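Local coordinates for protein perosamine synthetase (Caulobacter crescentus, PDB 3BN1) that makes GDP-perosamine, an O-antigen sugar nucleotide, by pyridoxal phosphate-dependent transfer of the amino group of L-glutamate to GDP-4-keto-6-deoxy-D-mannose, at residues A[47-61]-A[196-210]. Numbering follows the deposited sequence.
Sequences FADYCGVKHAIACNN and GMITTNDDDLAAKMR
The H55 imidazole lies between A206 CB, 3.5 Å above one face and offset toward the rim, and K54 CB on the opposite face; at its edge D203 OD1 lies in the ring plane and accepts from NE2 (2.9 Å), with ring and carboxylate planes 83° apart. K54 NZ reaches the same OD1 from the other face of the carboxylate as a salt bridge (2.7 Å) and also donates to N201 O. The R210 guanidinium carries I57 CG1 over the centre of one face, while its NH1 donates a hydrogen bond to A56 O (2.7 Å) from above the carbonyl plane; NH2 forms a salt bridge with E44. H55 and I57 of strand 55-59, an outermost strand of the seven-stranded mixed sheet of this aspartate aminotransferase-like fold, are thus joined to D203, A206 and R210 of helix 203-213, the helix that follows strand 196-200, the antiparallel neighbour of 55-59. Paired backbone bonds link H55 with T200, I57 with I198 and C59 with G196. On the sheet face of A56 and A58, T199 CG2 meets the F47 ring edge in plane, and M197, bent at chi2 (87°) and chi3, makes an oblique Met-aromatic contact with that ring. N201 OD1 accepts from K54 N at 2.7 Å, and a water joins N201 ND2 to G52 O.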
ATOM      1  N   PHE A  47      10.288 -17.672   0.296  1.00 17.21           N
ATOM      2  CA  PHE A  47       9.145 -17.718   1.219  1.00 11.63           C
ATOM      3  C   PHE A  47       8.205 -18.805   0.870  1.00 12.65           C
ATOM      4  O   PHE A  47       7.620 -19.448   1.713  1.00 14.23           O
ATOM      5  CB  PHE A  47       8.396 -16.364   1.244  1.00 28.42           C
ATOM      6  CG  PHE A  47       7.474 -16.222   2.433  1.00  7.56           C
ATOM      7  CD1 PHE A  47       7.996 -15.885   3.675  1.00  5.08           C
ATOM      8  CD2 PHE A  47       6.141 -16.619   2.357  1.00 13.79           C
ATOM      9  CE1 PHE A  47       7.206 -15.852   4.813  1.00 14.13           C
ATOM     10  CE2 PHE A  47       5.327 -16.574   3.493  1.00 16.48           C
ATOM     11  CZ  PHE A  47       5.854 -16.144   4.732  1.00  8.18           C
ATOM     12  N   ALA A  48       8.024 -18.968  -0.421  1.00 10.64           N
ATOM     13  CA  ALA A  48       7.163 -20.009  -0.919  1.00  7.77           C
ATOM     14  C   ALA A  48       7.719 -21.381  -0.504  1.00 15.54           C
ATOM     15  O   ALA A  48       6.971 -22.294  -0.138  1.00 12.50           O
ATOM     16  CB  ALA A  48       7.096 -19.881  -2.433  1.00 13.50           C
ATOM     17  N   ASP A  49       9.028 -21.523  -0.601  1.00 16.17           N
ATOM     18  CA  ASP A  49       9.697 -22.747  -0.168  1.00 15.40           C
ATOM     19  C   ASP A  49       9.567 -22.897   1.349  1.00 11.90           C
ATOM     20  O   ASP A  49       9.323 -23.980   1.856  1.00 21.03           O
ATOM     21  CB  ASP A  49      11.226 -22.715  -0.465  1.00 10.50           C
ATOM     22  CG  ASP A  49      11.551 -22.521  -1.937  1.00 99.89           C
ATOM     23  OD1 ASP A  49      10.714 -22.833  -2.820  1.00 65.23           O
ATOM     24  OD2 ASP A  49      12.689 -22.067  -2.195  1.00 53.45           O
ATOM     25  N   TYR A  50       9.744 -21.828   2.102  1.00  8.31           N
ATOM     26  CA  TYR A  50       9.647 -21.992   3.543  1.00  4.53           C
ATOM     27  C   TYR A  50       8.276 -22.460   3.943  1.00 15.27           C
ATOM     28  O   TYR A  50       8.136 -23.329   4.799  1.00 16.77           O
ATOM     29  CB  TYR A  50      10.019 -20.709   4.214  1.00 11.97           C
ATOM     30  CG  TYR A  50       9.977 -20.809   5.709  1.00 17.30           C
ATOM     31  CD1 TYR A  50      10.904 -21.564   6.410  1.00 19.66           C
ATOM     32  CD2 TYR A  50       8.960 -20.182   6.423  1.00 24.73           C
ATOM     33  CE1 TYR A  50      10.862 -21.620   7.822  1.00 10.22           C
ATOM     34  CE2 TYR A  50       8.920 -20.208   7.818  1.00 11.55           C
ATOM     35  CZ  TYR A  50       9.865 -20.951   8.508  1.00 32.94           C
ATOM     36  OH  TYR A  50       9.794 -21.024   9.886  1.00 16.64           O
ATOM     37  N   CYS A  51       7.267 -21.945   3.263  1.00  9.35           N
ATOM     38  CA  CYS A  51       5.909 -22.407   3.497  1.00  1.29           C
ATOM     39  C   CYS A  51       5.527 -23.702   2.793  1.00 18.14           C
ATOM     40  O   CYS A  51       4.434 -24.245   3.024  1.00 11.50           O
ATOM     41  CB  CYS A  51       4.896 -21.345   3.055  1.00 11.31           C
ATOM     42  SG  CYS A  51       5.057 -19.929   4.203  1.00 14.31           S
ATOM     43  N   GLY A  52       6.381 -24.155   1.892  1.00 22.14           N
ATOM     44  CA  GLY A  52       6.095 -25.390   1.182  1.00  9.85           C
ATOM     45  C   GLY A  52       4.978 -25.223   0.147  1.00 15.94           C
ATOM     46  O   GLY A  52       4.264 -26.172  -0.175  1.00 14.73           O
ATOM     47  N   VAL A  53       4.891 -24.072  -0.500  1.00 16.37           N
ATOM     48  CA  VAL A  53       3.813 -23.936  -1.488  1.00 11.71           C
ATOM     49  C   VAL A  53       4.443 -23.499  -2.783  1.00  8.92           C
ATOM     50  O   VAL A  53       5.623 -23.135  -2.801  1.00 12.00           O
ATOM     51  CB  VAL A  53       2.812 -22.825  -1.090  1.00 18.40           C
ATOM     52  CG1 VAL A  53       2.048 -23.158   0.151  1.00 15.31           C
ATOM     53  CG2 VAL A  53       3.522 -21.500  -0.959  1.00  5.96           C
ATOM     54  N   LYS A  54       3.658 -23.495  -3.859  1.00 14.85           N
ATOM     55  CA  LYS A  54       4.193 -23.064  -5.140  1.00 11.12           C
ATOM     56  C   LYS A  54       4.391 -21.576  -5.308  1.00  8.77           C
ATOM     57  O   LYS A  54       5.419 -21.136  -5.858  1.00 42.41           O
ATOM     58  CB  LYS A  54       3.435 -23.677  -6.320  1.00  3.29           C
ATOM     59  CG  LYS A  54       3.102 -25.168  -6.043  1.00 11.32           C
ATOM     60  CD  LYS A  54       2.386 -25.913  -7.113  1.00 10.71           C
ATOM     61  CE  LYS A  54       2.262 -25.153  -8.420  1.00 39.88           C
ATOM     62  NZ  LYS A  54       0.856 -25.283  -8.928  1.00 32.23           N
ATOM     63  N   HIS A  55       3.438 -20.785  -4.827  1.00 13.33           N
ATOM     64  CA  HIS A  55       3.574 -19.361  -5.077  1.00 14.20           C
ATOM     65  C   HIS A  55       3.564 -18.491  -3.865  1.00 12.26           C
ATOM     66  O   HIS A  55       2.857 -18.768  -2.900  1.00 11.36           O
ATOM     67  CB  HIS A  55       2.410 -18.905  -5.931  1.00  7.33           C
ATOM     68  CG  HIS A  55       2.090 -19.831  -7.062  1.00 28.80           C
ATOM     69  ND1 HIS A  55       2.800 -19.824  -8.244  1.00 23.27           N
ATOM     70  CD2 HIS A  55       1.115 -20.763  -7.206  1.00 16.03           C
ATOM     71  CE1 HIS A  55       2.310 -20.756  -9.049  1.00 14.65           C
ATOM     72  NE2 HIS A  55       1.266 -21.312  -8.457  1.00 19.13           N
ATOM     73  N   ALA A  56       4.262 -17.381  -3.987  1.00 14.46           N
ATOM     74  CA  ALA A  56       4.197 -16.366  -2.932  1.00 10.70           C
ATOM     75  C   ALA A  56       4.239 -15.007  -3.646  1.00  8.25           C
ATOM     76  O   ALA A  56       5.076 -14.758  -4.539  1.00 17.46           O
ATOM     77  CB  ALA A  56       5.280 -16.516  -1.939  1.00  9.92           C
ATOM     78  N   ILE A  57       3.270 -14.177  -3.305  1.00  6.66           N
ATOM     79  CA  ILE A  57       3.072 -12.846  -3.885  1.00  3.99           C
ATOM     80  C   ILE A  57       3.278 -11.759  -2.844  1.00  4.21           C
ATOM     81  O   ILE A  57       2.470 -11.599  -1.924  1.00  8.50           O
ATOM     82  CB  ILE A  57       1.621 -12.758  -4.501  1.00  6.54           C
ATOM     83  CG1 ILE A  57       1.366 -13.794  -5.624  1.00 12.67           C
ATOM     84  CG2 ILE A  57       1.390 -11.353  -5.139  1.00  6.06           C
ATOM     85  CD1 ILE A  57       0.885 -15.220  -5.191  1.00  5.12           C
ATOM     86  N   ALA A  58       4.409 -11.055  -2.958  1.00  8.67           N
ATOM     87  CA  ALA A  58       4.835 -10.011  -2.041  1.00 16.12           C
ATOM     88  C   ALA A  58       3.992  -8.755  -2.265  1.00 13.34           C
ATOM     89  O   ALA A  58       3.800  -8.295  -3.384  1.00 10.35           O
ATOM     90  CB  ALA A  58       6.275  -9.683  -2.295  1.00 11.35           C
ATOM     91  N   CYS A  59       3.501  -8.189  -1.183  1.00  7.06           N
ATOM     92  CA  CYS A  59       2.590  -7.008  -1.234  1.00  4.37           C
ATOM     93  C   CYS A  59       3.126  -5.935  -0.305  1.00 13.95           C
ATOM     94  O   CYS A  59       3.998  -6.185   0.539  1.00 10.98           O
ATOM     95  CB  CYS A  59       1.279  -7.506  -0.607  1.00  6.23           C
ATOM     96  SG  CYS A  59       0.440  -8.788  -1.598  1.00 13.55           S
ATOM     97  N   ASN A  60       2.549  -4.754  -0.383  1.00  6.68           N
ATOM     98  CA  ASN A  60       3.045  -3.715   0.483  1.00  6.33           C
ATOM     99  C   ASN A  60       2.672  -3.758   1.959  1.00  6.48           C
ATOM    100  O   ASN A  60       3.276  -3.062   2.763  1.00 12.94           O
ATOM    101  CB  ASN A  60       2.892  -2.333  -0.135  1.00 10.56           C
ATOM    102  CG  ASN A  60       1.475  -2.048  -0.602  1.00 16.82           C
ATOM    103  OD1 ASN A  60       1.191  -0.957  -1.093  1.00 16.26           O
ATOM    104  ND2 ASN A  60       0.595  -3.024  -0.490  1.00  5.47           N
ATOM    105  N   ASN A  61       1.700  -4.582   2.309  1.00  9.29           N
ATOM    106  CA  ASN A  61       1.361  -4.826   3.702  1.00  9.70           C
ATOM    107  C   ASN A  61       0.445  -6.023   3.832  1.00  4.98           C
ATOM    108  O   ASN A  61      -0.017  -6.562   2.837  1.00 11.38           O
ATOM    109  CB  ASN A  61       1.024  -3.588   4.537  1.00  9.71           C
ATOM    110  CG  ASN A  61      -0.258  -2.896   4.080  1.00 18.93           C
ATOM    111  OD1 ASN A  61      -1.317  -3.478   4.171  1.00 12.82           O
ATOM    112  ND2 ASN A  61      -0.162  -1.662   3.588  1.00  5.39           N
ATOM    113  N   GLY A 196       3.889  -7.485   3.241  1.00 11.60           N
ATOM    114  CA  GLY A 196       2.894  -8.552   3.389  1.00  6.38           C
ATOM    115  C   GLY A 196       3.196  -9.637   2.319  1.00 10.51           C
ATOM    116  O   GLY A 196       4.002  -9.464   1.389  1.00  8.41           O
ATOM    117  N   MET A 197       2.525 -10.758   2.398  1.00  9.05           N
ATOM    118  CA  MET A 197       2.740 -11.735   1.367  1.00  6.20           C
ATOM    119  C   MET A 197       1.478 -12.589   1.263  1.00 32.01           C
ATOM    120  O   MET A 197       0.777 -12.823   2.259  1.00  9.60           O
ATOM    121  CB  MET A 197       3.903 -12.627   1.822  1.00  9.82           C
ATOM    122  CG  MET A 197       4.250 -13.782   0.839  1.00  8.34           C
ATOM    123  SD  MET A 197       5.432 -13.069  -0.378  1.00 11.70           S
ATOM    124  CE  MET A 197       6.930 -12.782   0.477  1.00  6.65           C
ATOM    125  N   ILE A 198       1.198 -13.076   0.057  1.00  7.24           N
ATOM    126  CA  ILE A 198       0.115 -14.071  -0.120  1.00 22.66           C
ATOM    127  C   ILE A 198       0.760 -15.383  -0.575  1.00 19.61           C
ATOM    128  O   ILE A 198       1.620 -15.361  -1.479  1.00 14.37           O
ATOM    129  CB  ILE A 198      -0.921 -13.690  -1.232  1.00 10.42           C
ATOM    130  CG1 ILE A 198      -1.421 -12.259  -1.008  1.00 11.97           C
ATOM    131  CG2 ILE A 198      -2.081 -14.733  -1.336  1.00 11.00           C
ATOM    132  CD1 ILE A 198      -2.188 -11.731  -2.195  1.00 11.25           C
ATOM    133  N   THR A 199       0.289 -16.514  -0.031  1.00  9.08           N
ATOM    134  CA  THR A 199       0.778 -17.816  -0.445  1.00 17.33           C
ATOM    135  C   THR A 199      -0.383 -18.648  -0.997  1.00  6.54           C
ATOM    136  O   THR A 199      -1.536 -18.469  -0.610  1.00  9.55           O
ATOM    137  CB  THR A 199       1.501 -18.575   0.677  1.00  8.11           C
ATOM    138  OG1 THR A 199       0.618 -18.714   1.780  1.00 12.47           O
ATOM    139  CG2 THR A 199       2.776 -17.871   1.120  1.00  9.35           C
ATOM    140  N   THR A 200      -0.066 -19.415  -2.032  1.00 10.15           N
ATOM    141  CA  THR A 200      -1.033 -20.247  -2.676  1.00  6.98           C
ATOM    142  C   THR A 200      -0.428 -21.313  -3.556  1.00 15.50           C
ATOM    143  O   THR A 200       0.701 -21.202  -4.012  1.00  6.31           O
ATOM    144  CB  THR A 200      -2.072 -19.451  -3.482  1.00 16.58           C
ATOM    145  OG1 THR A 200      -3.154 -20.329  -3.827  1.00  9.81           O
ATOM    146  CG2 THR A 200      -1.464 -18.890  -4.812  1.00  8.96           C
ATOM    147  N   ASN A 201      -1.173 -22.397  -3.748  1.00 13.40           N
ATOM    148  CA  ASN A 201      -0.666 -23.417  -4.656  1.00 26.61           C
ATOM    149  C   ASN A 201      -1.316 -23.306  -6.028  1.00 17.01           C
ATOM    150  O   ASN A 201      -0.745 -23.784  -6.980  1.00 13.39           O
ATOM    151  CB  ASN A 201      -0.809 -24.834  -4.087  1.00 13.85           C
ATOM    152  CG  ASN A 201       0.288 -25.160  -3.041  1.00 10.01           C
ATOM    153  OD1 ASN A 201       1.485 -25.027  -3.308  1.00 15.71           O
ATOM    154  ND2 ASN A 201      -0.133 -25.520  -1.837  1.00 15.80           N
ATOM    155  N   ASP A 202      -2.470 -22.635  -6.134  1.00 12.92           N
ATOM    156  CA  ASP A 202      -3.227 -22.515  -7.376  1.00 20.54           C
ATOM    157  C   ASP A 202      -2.640 -21.525  -8.345  1.00 19.34           C
ATOM    158  O   ASP A 202      -2.526 -20.342  -8.040  1.00 22.11           O
ATOM    159  CB  ASP A 202      -4.653 -22.128  -7.108  1.00 28.36           C
ATOM    160  CG  ASP A 202      -5.460 -22.037  -8.387  1.00 14.93           C
ATOM    161  OD1 ASP A 202      -5.808 -23.110  -8.908  1.00 55.80           O
ATOM    162  OD2 ASP A 202      -5.702 -20.907  -8.868  1.00 56.75           O
ATOM    163  N   ASP A 203      -2.266 -22.003  -9.521  1.00 16.38           N
ATOM    164  CA  ASP A 203      -1.573 -21.135 -10.482  1.00  7.52           C
ATOM    165  C   ASP A 203      -2.443 -20.008 -10.966  1.00  7.39           C
ATOM    166  O   ASP A 203      -1.997 -18.936 -11.317  1.00 18.78           O
ATOM    167  CB  ASP A 203      -1.213 -21.902 -11.754  1.00 25.23           C
ATOM    168  CG  ASP A 203      -0.151 -22.974 -11.560  1.00 99.89           C
ATOM    169  OD1 ASP A 203       0.436 -23.157 -10.480  1.00 15.48           O
ATOM    170  OD2 ASP A 203       0.122 -23.667 -12.552  1.00 31.20           O
ATOM    171  N   ASP A 204      -3.716 -20.261 -11.121  1.00 14.66           N
ATOM    172  CA  ASP A 204      -4.469 -19.196 -11.708  1.00 15.90           C
ATOM    173  C   ASP A 204      -4.767 -18.111 -10.692  1.00 15.31           C
ATOM    174  O   ASP A 204      -4.877 -16.937 -11.043  1.00 11.77           O
ATOM    175  CB  ASP A 204      -5.736 -19.787 -12.328  1.00 19.83           C
ATOM    176  CG  ASP A 204      -5.466 -20.560 -13.650  1.00 99.89           C
ATOM    177  OD1 ASP A 204      -4.308 -20.920 -13.971  1.00 58.86           O
ATOM    178  OD2 ASP A 204      -6.433 -20.834 -14.397  1.00 64.74           O
ATOM    179  N   LEU A 205      -4.950 -18.519  -9.449  1.00 19.44           N
ATOM    180  CA  LEU A 205      -5.229 -17.541  -8.431  1.00 25.61           C
ATOM    181  C   LEU A 205      -3.972 -16.714  -8.287  1.00 27.71           C
ATOM    182  O   LEU A 205      -4.059 -15.513  -8.117  1.00 14.11           O
ATOM    183  CB  LEU A 205      -5.582 -18.217  -7.118  1.00 26.88           C
ATOM    184  CG  LEU A 205      -6.248 -17.319  -6.074  1.00 47.32           C
ATOM    185  CD1 LEU A 205      -7.723 -16.923  -6.378  1.00 22.18           C
ATOM    186  CD2 LEU A 205      -6.174 -18.116  -4.787  1.00 36.80           C
ATOM    187  N   ALA A 206      -2.803 -17.342  -8.340  1.00 13.17           N
ATOM    188  CA  ALA A 206      -1.610 -16.555  -8.163  1.00 10.69           C
ATOM    189  C   ALA A 206      -1.495 -15.539  -9.294  1.00  9.87           C
ATOM    190  O   ALA A 206      -1.080 -14.403  -9.073  1.00 11.79           O
ATOM    191  CB  ALA A 206      -0.358 -17.450  -8.100  1.00  9.89           C
ATOM    192  N   ALA A 207      -1.791 -15.954 -10.533  1.00 12.72           N
ATOM    193  CA  ALA A 207      -1.626 -15.038 -11.682  1.00  9.63           C
ATOM    194  C   ALA A 207      -2.560 -13.835 -11.530  1.00 14.95           C
ATOM    195  O   ALA A 207      -2.181 -12.677 -11.739  1.00 14.30           O
ATOM    196  CB  ALA A 207      -1.977 -15.771 -12.963  1.00  9.82           C
ATOM    197  N   LYS A 208      -3.792 -14.130 -11.142  1.00  5.17           N
ATOM    198  CA  LYS A 208      -4.786 -13.072 -11.002  1.00 11.21           C
ATOM    199  C   LYS A 208      -4.320 -12.092  -9.910  1.00 17.10           C
ATOM    200  O   LYS A 208      -4.542 -10.894 -10.001  1.00 12.99           O
ATOM    201  CB  LYS A 208      -6.091 -13.713 -10.531  1.00  6.81           C
ATOM    202  CG  LYS A 208      -7.299 -13.513 -11.410  1.00 39.55           C
ATOM    203  CD  LYS A 208      -8.188 -14.790 -11.421  1.00 99.89           C
ATOM    204  CE  LYS A 208      -7.917 -15.759 -10.245  1.00 99.89           C
ATOM    205  NZ  LYS A 208      -8.699 -17.053 -10.209  1.00 37.26           N
ATOM    206  N   MET A 209      -3.720 -12.637  -8.855  1.00  8.93           N
ATOM    207  CA  MET A 209      -3.188 -11.877  -7.740  1.00 22.59           C
ATOM    208  C   MET A 209      -2.046 -11.017  -8.272  1.00 18.45           C
ATOM    209  O   MET A 209      -1.994  -9.825  -7.933  1.00 10.62           O
ATOM    210  CB  MET A 209      -2.703 -12.818  -6.636  1.00 17.70           C
ATOM    211  CG  MET A 209      -3.817 -13.415  -5.748  1.00 10.51           C
ATOM    212  SD  MET A 209      -3.153 -14.810  -4.763  1.00 16.22           S
ATOM    213  CE  MET A 209      -4.619 -15.385  -3.817  1.00  5.37           C
ATOM    214  N   ARG A 210      -1.150 -11.573  -9.105  1.00 12.02           N
ATOM    215  CA  ARG A 210      -0.095 -10.714  -9.623  1.00 13.54           C
ATOM    216  C   ARG A 210      -0.677  -9.644 -10.571  1.00 11.93           C
ATOM    217  O   ARG A 210      -0.218  -8.488 -10.580  1.00 12.25           O
ATOM    218  CB  ARG A 210       1.049 -11.501 -10.279  1.00 18.02           C
ATOM    219  CG  ARG A 210       1.364 -12.826  -9.595  1.00 18.77           C
ATOM    220  CD  ARG A 210       2.853 -13.199  -9.754  1.00 20.10           C
ATOM    221  NE  ARG A 210       3.310 -14.316  -8.904  1.00 24.23           N
ATOM    222  CZ  ARG A 210       4.052 -14.170  -7.803  1.00 57.57           C
ATOM    223  NH1 ARG A 210       4.385 -15.254  -7.126  1.00 31.52           N
ATOM    224  NH2 ARG A 210       4.505 -12.974  -7.392  1.00 14.25           N
TER
HETATM  225  O   HOH W   1       1.789 -26.971   0.153  1.00 24.23           O